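Local structure of endoglucanase (Komagataeibacter sucrofermentans, 6VC5) at residues Q7-I10 with F11-K14; Y270-P273 with P274-A278; L291-L294 with D295-P298; A304-M307 with L308-A312. The protein probably catalyses the hydrolysis of internal beta-1,4-glucosidic linkages in cellulose and related beta-glucans, as a family 8 glycosyl hydrolase. All coordinates share one frame; numbering follows the deposited sequence.

In the fold
Along the chain the four contacts come in the order 1, 2, 3, 4, all within the family 8 glycosyl hydrolase region. Contact 1 lies on helix 4-15 near the N-terminus; contact 2 lies where the chain enters helix 274-282, contact 3 occupies the loop after that helix, and contact 4 lies on the following helix, 300-313. The centres of contacts 1 and 4, and of 2 and 4, are about 13 Å apart, while contacts 1 and 2, with centres about 19 Å apart, do not touch. Contact 4 packs against the other three, and contact 3 also touches contacts 1 and 2. Helix 300-313 and the loop before it thus lie between the N-terminal helix 4-15 and helix 274-282, touching both.

Contact 1 (Q7-I10 with F11-K14)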
# COMPACT_ATOMS: atom_id res chain seq x y z
N GLN A 7 -12.93 14.44 -4.81
CA GLN A 7 -12.02 14.15 -3.70
C GLN A 7 -10.57 14.37 -4.11
O GLN A 7 -9.77 14.88 -3.31
CB GLN A 7 -12.27 12.74 -3.17
CG GLN A 7 -13.66 12.56 -2.56
CD GLN A 7 -13.96 13.57 -1.47
OE1 GLN A 7 -13.25 13.64 -0.47
NE2 GLN A 7 -15.01 14.36 -1.66
N TRP A 8 -10.20 13.98 -5.34
CA TRP A 8 -8.84 14.25 -5.81
C TRP A 8 -8.54 15.75 -5.83
O TRP A 8 -7.45 16.17 -5.45
CB TRP A 8 -8.61 13.64 -7.20
CG TRP A 8 -7.40 14.23 -7.92
CD1 TRP A 8 -7.42 14.96 -9.07
CD2 TRP A 8 -6.01 14.14 -7.52
NE1 TRP A 8 -6.14 15.33 -9.42
CE2 TRP A 8 -5.26 14.84 -8.50
CE3 TRP A 8 -5.34 13.54 -6.46
CZ2 TRP A 8 -3.86 14.95 -8.43
CZ3 TRP A 8 -3.95 13.65 -6.39
CH2 TRP A 8 -3.23 14.35 -7.38
N ALA A 9 -9.52 16.57 -6.24
CA ALA A 9 -9.29 18.01 -6.26
C ALA A 9 -8.92 18.55 -4.88
O ALA A 9 -8.07 19.45 -4.77
CB ALA A 9 -10.53 18.73 -6.80
N ILE A 10 -9.54 18.03 -3.83
CA ILE A 10 -9.17 18.42 -2.47
C ILE A 10 -7.77 17.94 -2.12
O ILE A 10 -6.95 18.71 -1.60
CB ILE A 10 -10.21 17.89 -1.46
CG1 ILE A 10 -11.59 18.49 -1.72
CG2 ILE A 10 -9.77 18.20 -0.05
CD1 ILE A 10 -12.72 17.68 -1.07
N PHE A 11 -7.48 16.66 -2.37
CA PHE A 11 -6.14 16.12 -2.12
C PHE A 11 -5.09 16.94 -2.86
O PHE A 11 -4.07 17.33 -2.29
CB PHE A 11 -6.07 14.65 -2.55
CG PHE A 11 -4.82 13.94 -2.11
CD1 PHE A 11 -4.79 13.22 -0.92
CD2 PHE A 11 -3.67 13.98 -2.88
CE1 PHE A 11 -3.64 12.55 -0.51
CE2 PHE A 11 -2.51 13.32 -2.48
CZ PHE A 11 -2.50 12.61 -1.30
N ARG A 12 -5.35 17.21 -4.14
CA ARG A 12 -4.40 17.94 -4.97
C ARG A 12 -4.16 19.35 -4.44
O ARG A 12 -3.02 19.82 -4.39
CB ARG A 12 -4.91 17.99 -6.41
CG ARG A 12 -3.96 18.67 -7.39
CD ARG A 12 -4.65 18.91 -8.72
NE ARG A 12 -5.78 19.82 -8.60
CZ ARG A 12 -6.87 19.76 -9.36
NH1 ARG A 12 -6.97 18.85 -10.32
NH2 ARG A 12 -7.87 20.63 -9.17
N ASP A 13 -5.23 20.03 -4.02
CA ASP A 13 -5.07 21.38 -3.49
C ASP A 13 -4.17 21.39 -2.25
O ASP A 13 -3.39 22.33 -2.05
CB ASP A 13 -6.44 21.97 -3.16
CG ASP A 13 -6.35 23.31 -2.46
OD1 ASP A 13 -7.03 23.48 -1.42
OD2 ASP A 13 -5.61 24.19 -2.94
N LYS A 14 -4.24 20.34 -1.43
CA LYS A 14 -3.52 20.32 -0.17
C LYS A 14 -2.07 19.87 -0.33
O LYS A 14 -1.17 20.42 0.32
CB LYS A 14 -4.23 19.41 0.83
CG LYS A 14 -5.59 19.95 1.27
CD LYS A 14 -6.30 18.98 2.20
CE LYS A 14 -7.11 19.73 3.25
NZ LYS A 14 -6.35 19.88 4.53
O HOH W 1 -7.49 21.47 -6.70
O HOH W 2 -8.14 21.13 -0.61
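One face of the Trp8 indole carries the aliphatic start of Arg12: CB lies 3.9 Å from the centroid of the six-membered ring and 17° off its normal, a CH-pi contact between residues i and i+4 of the alpha-helix 4-15. The Arg12 guanidinium does not stack on the indole, since the two planes are 82° apart; one of its own faces is met by Ala9 CA. Phe11 meets the indole rim to rim, with Trp8 CZ3 3.5 Å from Phe11 CD2 and the planes 23° apart. Both aromatic side chains have CG anti to the backbone N, which sends them to one flank of the helix. Outside the segments, Asp48 OD2 accepts a hydrogen bond from Trp8 NE1 and forms a salt bridge with Arg12 NH1, while Phe42 makes an edge-to-face pair with Phe11. Replacing Trp8, a leucine would probably deprive Asp48 of the indole N-H and the Arg12 methylenes of their flat support. Two waters bridge backbone and side chain: one joins Ala9 O to Arg12 NH2, and the other donates to Ile10 O at 2.9 Å and to Asp13 OD1 at 2.7 Å.

Contact 2 (Y270-P273 with P274-A278); sequences YNAP and PGYLA
Ala272 CB sits over one face of the Tyr276 ring, 3.7 Å from its centroid and 30° off the normal, a CH-pi contact displaced toward the CG-CD2 bond: the methyl is 3.3 Å from Tyr276 CD2 and 3.4 Å from Tyr276 CG. Pro273 reaches the same ring obliquely at CD1, its CD 3.9 Å from that atom. Tyr276 CG is anti to its own carbonyl carbon (chi1 -80°), which swings the ring back over the residues that precede the helix. The backbone makes the same return: Tyr276 N donates to Pro273 O at 3.0 Å. This i to i+3 bond spans the passage from extended Ala272 and Pro273 to the helical residues that follow. Pro274 adds rigidity at the junction, its CD only 3.4 Å from Pro273 CB, a tight carbon pair. Farther on, Ala278 N bonds to Pro274 O in the regular alpha-helical pattern. Two outer bonds position the group: Tyr276 OH to Gly258 O, and Gly275 N to Ser302 OG. The turn therefore leads from the loop after strand 260-261 into helix 274-282, with helix 300-313 alongside, where Tyr301 touches Tyr276 and Ser302 touches both prolines.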
# COMPACT_ATOMS: atom_id res chain seq x y z
N TYR A 270 -5.90 7.00 22.17
CA TYR A 270 -6.58 7.82 21.19
C TYR A 270 -7.25 6.92 20.15
O TYR A 270 -6.95 5.73 20.03
CB TYR A 270 -5.59 8.73 20.48
CG TYR A 270 -4.31 8.06 20.01
CD1 TYR A 270 -4.23 7.45 18.75
CD2 TYR A 270 -3.17 8.06 20.81
CE1 TYR A 270 -3.05 6.87 18.32
CE2 TYR A 270 -1.99 7.48 20.39
CZ TYR A 270 -1.93 6.88 19.15
OH TYR A 270 -0.74 6.31 18.75
N ASN A 271 -8.14 7.53 19.38
CA ASN A 271 -8.85 6.83 18.32
C ASN A 271 -8.14 7.05 16.98
O ASN A 271 -7.34 7.98 16.81
CB ASN A 271 -10.30 7.31 18.22
CG ASN A 271 -11.08 7.13 19.51
OD1 ASN A 271 -11.07 6.06 20.13
ND2 ASN A 271 -11.79 8.18 19.90
N ALA A 272 -8.46 6.17 16.04
CA ALA A 272 -7.90 6.21 14.71
C ALA A 272 -8.41 7.41 13.93
O ALA A 272 -9.45 7.98 14.25
CB ALA A 272 -8.33 4.94 13.98
N PRO A 273 -7.69 7.80 12.88
CA PRO A 273 -8.20 8.83 11.98
C PRO A 273 -9.33 8.30 11.11
O PRO A 273 -9.56 7.08 11.05
CB PRO A 273 -6.97 9.17 11.12
CG PRO A 273 -6.24 7.86 11.04
CD PRO A 273 -6.39 7.26 12.42
N PRO A 274 -10.03 9.19 10.40
CA PRO A 274 -11.16 8.75 9.56
C PRO A 274 -10.80 7.75 8.48
O PRO A 274 -11.68 7.00 8.05
CB PRO A 274 -11.68 10.06 8.94
CG PRO A 274 -11.25 11.12 9.88
CD PRO A 274 -9.98 10.66 10.53
N GLY A 275 -9.56 7.72 8.01
CA GLY A 275 -9.19 6.71 7.03
C GLY A 275 -9.42 5.29 7.51
O GLY A 275 -9.74 4.40 6.71
N TYR A 276 -9.24 5.03 8.82
CA TYR A 276 -9.54 3.68 9.29
C TYR A 276 -11.03 3.38 9.18
O TYR A 276 -11.42 2.25 8.92
CB TYR A 276 -9.18 3.50 10.76
CG TYR A 276 -7.74 3.26 11.10
CD1 TYR A 276 -6.70 3.92 10.45
CD2 TYR A 276 -7.41 2.39 12.14
CE1 TYR A 276 -5.37 3.71 10.83
CE2 TYR A 276 -6.08 2.18 12.52
CZ TYR A 276 -5.07 2.84 11.87
OH TYR A 276 -3.76 2.64 12.24
N LEU A 277 -11.86 4.38 9.47
CA LEU A 277 -13.30 4.19 9.33
C LEU A 277 -13.66 3.90 7.89
O LEU A 277 -14.55 3.08 7.62
CB LEU A 277 -14.03 5.44 9.84
CG LEU A 277 -15.54 5.49 9.73
CD1 LEU A 277 -16.17 4.39 10.54
CD2 LEU A 277 -16.03 6.84 10.20
N ALA A 278 -12.97 4.54 6.94
CA ALA A 278 -13.19 4.22 5.53
C ALA A 278 -12.89 2.75 5.24
O ALA A 278 -13.68 2.07 4.59
CB ALA A 278 -12.32 5.13 4.67

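Contact 3 (L291-L294 with D295-P298)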
# COMPACT_ATOMS: atom_id res chain seq x y z
N LEU A 291 -18.62 6.99 3.00
CA LEU A 291 -17.25 7.37 3.21
C LEU A 291 -17.03 8.79 3.70
O LEU A 291 -17.65 9.73 3.33
CB LEU A 291 -16.40 7.10 1.97
CG LEU A 291 -16.20 5.65 1.51
CD1 LEU A 291 -15.41 5.60 0.23
CD2 LEU A 291 -15.55 4.75 2.55
N PRO A 292 -16.01 8.92 4.53
CA PRO A 292 -15.59 10.23 5.01
C PRO A 292 -15.12 11.04 3.82
O PRO A 292 -14.80 10.47 2.80
CB PRO A 292 -14.38 9.92 5.91
CG PRO A 292 -14.46 8.49 6.25
CD PRO A 292 -15.33 7.81 5.24
N THR A 293 -15.15 12.36 3.93
CA THR A 293 -14.69 13.21 2.86
C THR A 293 -13.40 13.95 3.21
O THR A 293 -13.12 14.21 4.33
CB THR A 293 -15.74 14.23 2.44
OG1 THR A 293 -16.23 14.89 3.59
CG2 THR A 293 -16.90 13.52 1.72
N LEU A 294 -12.62 14.26 2.20
CA LEU A 294 -11.27 14.75 2.44
C LEU A 294 -11.22 16.16 3.00
O LEU A 294 -10.19 16.56 3.56
CB LEU A 294 -10.43 14.68 1.17
CG LEU A 294 -9.54 13.44 1.11
CD1 LEU A 294 -10.37 12.17 1.02
CD2 LEU A 294 -8.59 13.56 -0.06
N ASP A 295 -12.30 16.94 2.87
CA ASP A 295 -12.31 18.25 3.50
C ASP A 295 -12.29 18.17 5.02
O ASP A 295 -12.04 19.19 5.67
CB ASP A 295 -13.51 19.08 3.02
CG ASP A 295 -14.83 18.41 3.30
OD1 ASP A 295 -15.00 17.24 2.90
OD2 ASP A 295 -15.71 19.05 3.92
N HIS A 296 -12.53 16.99 5.60
CA HIS A 296 -12.45 16.79 7.05
C HIS A 296 -11.22 16.00 7.47
O HIS A 296 -11.09 15.68 8.67
CB HIS A 296 -13.71 16.08 7.57
CG HIS A 296 -14.98 16.80 7.27
ND1 HIS A 296 -16.14 16.15 6.89
CD2 HIS A 296 -15.28 18.12 7.27
CE1 HIS A 296 -17.10 17.04 6.69
NE2 HIS A 296 -16.60 18.24 6.91
N ALA A 297 -10.34 15.65 6.54
CA ALA A 297 -9.20 14.81 6.88
C ALA A 297 -8.29 15.54 7.87
O ALA A 297 -7.92 16.70 7.63
CB ALA A 297 -8.41 14.46 5.61
N PRO A 298 -7.92 14.90 8.98
CA PRO A 298 -7.05 15.57 9.96
C PRO A 298 -5.60 15.67 9.54
O PRO A 298 -4.87 16.51 10.09
CB PRO A 298 -7.17 14.67 11.20
CG PRO A 298 -7.44 13.31 10.62
CD PRO A 298 -8.31 13.54 9.41
O HOH W 3 -16.07 13.34 6.59
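Thr293 OG1 gives its hydrogen to Asp295 OD1 at 2.7 Å, meeting the carboxylate on its syn side and somewhat out of its plane. The torsions of both residues favour this: OG1 and the Asp295 CG each stand between the backbone N and the carbonyl carbon (chi1 50° and 58°), an orientation that lays the two short side chains side by side, pointing the same way. His296 turns differently, its CG lying opposite the carbonyl carbon and next to the backbone N, and this places ND1 beside Thr293. A water bridges the two residues, accepting from Thr293 N at 3.0 Å and lying in plane at the imidazole edge, 2.8 Å from His296 ND1. Above one face of that imidazole lies Asp295 OD2, offset toward the rim. The backbone beneath forms a short 3-10 turn in the loop between helices 274-282 and 300-313: His296 N donates to Thr293 O at 3.1 Å, and Ala297 N to Leu294 O at the same length. Both donors stand well above their carbonyl planes, the second by 72°. The Leu294 side chain packs on Ile10, Phe11, Thr306 and Met307, while Leu294 N bonds to Gln7 OE1 of helix 4-15.

Contact 4 (A304-M307 with L308-A312)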
# COMPACT_ATOMS: atom_id res chain seq x y z
N ALA A 304 -4.90 10.15 2.37
CA ALA A 304 -4.49 9.16 1.38
C ALA A 304 -5.23 7.83 1.58
O ALA A 304 -5.66 7.21 0.60
CB ALA A 304 -2.97 8.97 1.41
N LEU A 305 -5.39 7.40 2.83
CA LEU A 305 -6.09 6.14 3.08
C LEU A 305 -7.56 6.23 2.68
O LEU A 305 -8.13 5.29 2.11
CB LEU A 305 -5.94 5.75 4.55
CG LEU A 305 -6.53 4.40 4.98
CD1 LEU A 305 -5.93 3.23 4.21
CD2 LEU A 305 -6.29 4.22 6.47
N THR A 306 -8.20 7.37 2.96
CA THR A 306 -9.58 7.59 2.55
C THR A 306 -9.71 7.56 1.03
O THR A 306 -10.61 6.92 0.48
CB THR A 306 -10.07 8.91 3.13
OG1 THR A 306 -9.99 8.85 4.57
CG2 THR A 306 -11.53 9.20 2.73
N MET A 307 -8.78 8.22 0.32
CA MET A 307 -8.80 8.17 -1.14
C MET A 307 -8.68 6.74 -1.66
O MET A 307 -9.38 6.36 -2.61
CB MET A 307 -7.69 9.03 -1.74
CG MET A 307 -7.93 10.51 -1.77
SD MET A 307 -9.17 11.12 -2.95
CE MET A 307 -9.51 9.76 -4.08
N LEU A 308 -7.78 5.94 -1.07
CA LEU A 308 -7.66 4.54 -1.47
C LEU A 308 -8.99 3.81 -1.31
O LEU A 308 -9.36 2.98 -2.15
CB LEU A 308 -6.60 3.88 -0.59
CG LEU A 308 -5.10 3.90 -0.85
CD1 LEU A 308 -4.65 3.24 -2.15
CD2 LEU A 308 -4.54 5.33 -0.72
N ALA A 309 -9.74 4.12 -0.24
CA ALA A 309 -11.05 3.51 -0.06
C ALA A 309 -12.05 3.92 -1.14
O ALA A 309 -12.86 3.09 -1.57
CB ALA A 309 -11.59 3.85 1.33
N TYR A 310 -12.04 5.19 -1.56
CA TYR A 310 -12.88 5.63 -2.67
C TYR A 310 -12.57 4.86 -3.94
O TYR A 310 -13.48 4.45 -4.67
CB TYR A 310 -12.69 7.13 -2.94
CG TYR A 310 -13.55 8.03 -2.10
CD1 TYR A 310 -14.84 8.37 -2.50
CD2 TYR A 310 -13.08 8.55 -0.91
CE1 TYR A 310 -15.64 9.20 -1.73
CE2 TYR A 310 -13.87 9.38 -0.12
CZ TYR A 310 -15.15 9.70 -0.54
OH TYR A 310 -15.92 10.52 0.26
N ILE A 311 -11.28 4.64 -4.21
CA ILE A 311 -10.87 3.93 -5.42
C ILE A 311 -11.30 2.47 -5.34
O ILE A 311 -11.80 1.90 -6.32
CB ILE A 311 -9.36 4.12 -5.66
CG1 ILE A 311 -9.10 5.59 -5.99
CG2 ILE A 311 -8.86 3.23 -6.81
CD1 ILE A 311 -7.65 5.96 -6.06
N ALA A 312 -11.15 1.85 -4.16
CA ALA A 312 -11.57 0.47 -3.98
C ALA A 312 -13.09 0.31 -4.10
O ALA A 312 -13.56 -0.67 -4.70
CB ALA A 312 -11.07 -0.04 -2.63
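Thr306 CG2 is anti to the backbone N, while the CG of Tyr310 sits beside its backbone N and across from the carbonyl carbon (chi1 -86°); one turn apart on helix 300-313, the two side chains consequently extend abreast from the helix. The methyl meets the phenol ring in plane at its edge, with Thr306 CG2 3.7 Å from Tyr310 CE2. Thr306 O also lies at this edge, 3.3 Å from Tyr310 CD2, and accepts a hydrogen bond from Tyr310 N at 3.0 Å. The neighbouring i to i+4 bonds, Ala309 N to Leu305 O and Ile311 N to Met307 O, confirm the alpha-helical path. Met307 bends back at chi2 and chi3, bringing its CE to 4.3 Å from Tyr310 CB. The polar ends look beyond the segments: Thr306 OG1 bonds to Ser302 O one turn earlier, and Tyr310 OH to Pro292 O in the preceding loop. With a phenylalanine in place of Tyr310, Pro292 O would probably lose its phenol partner and the 291-294 loop a polar tie to the helix. The touching residues are buried, with helices 4-15, 33-46 and 225-232 around them; carbon atoms make the side-chain contacts between Thr306, Met307 and Tyr310, while both hydroxyls are satisfied by backbone carbonyls.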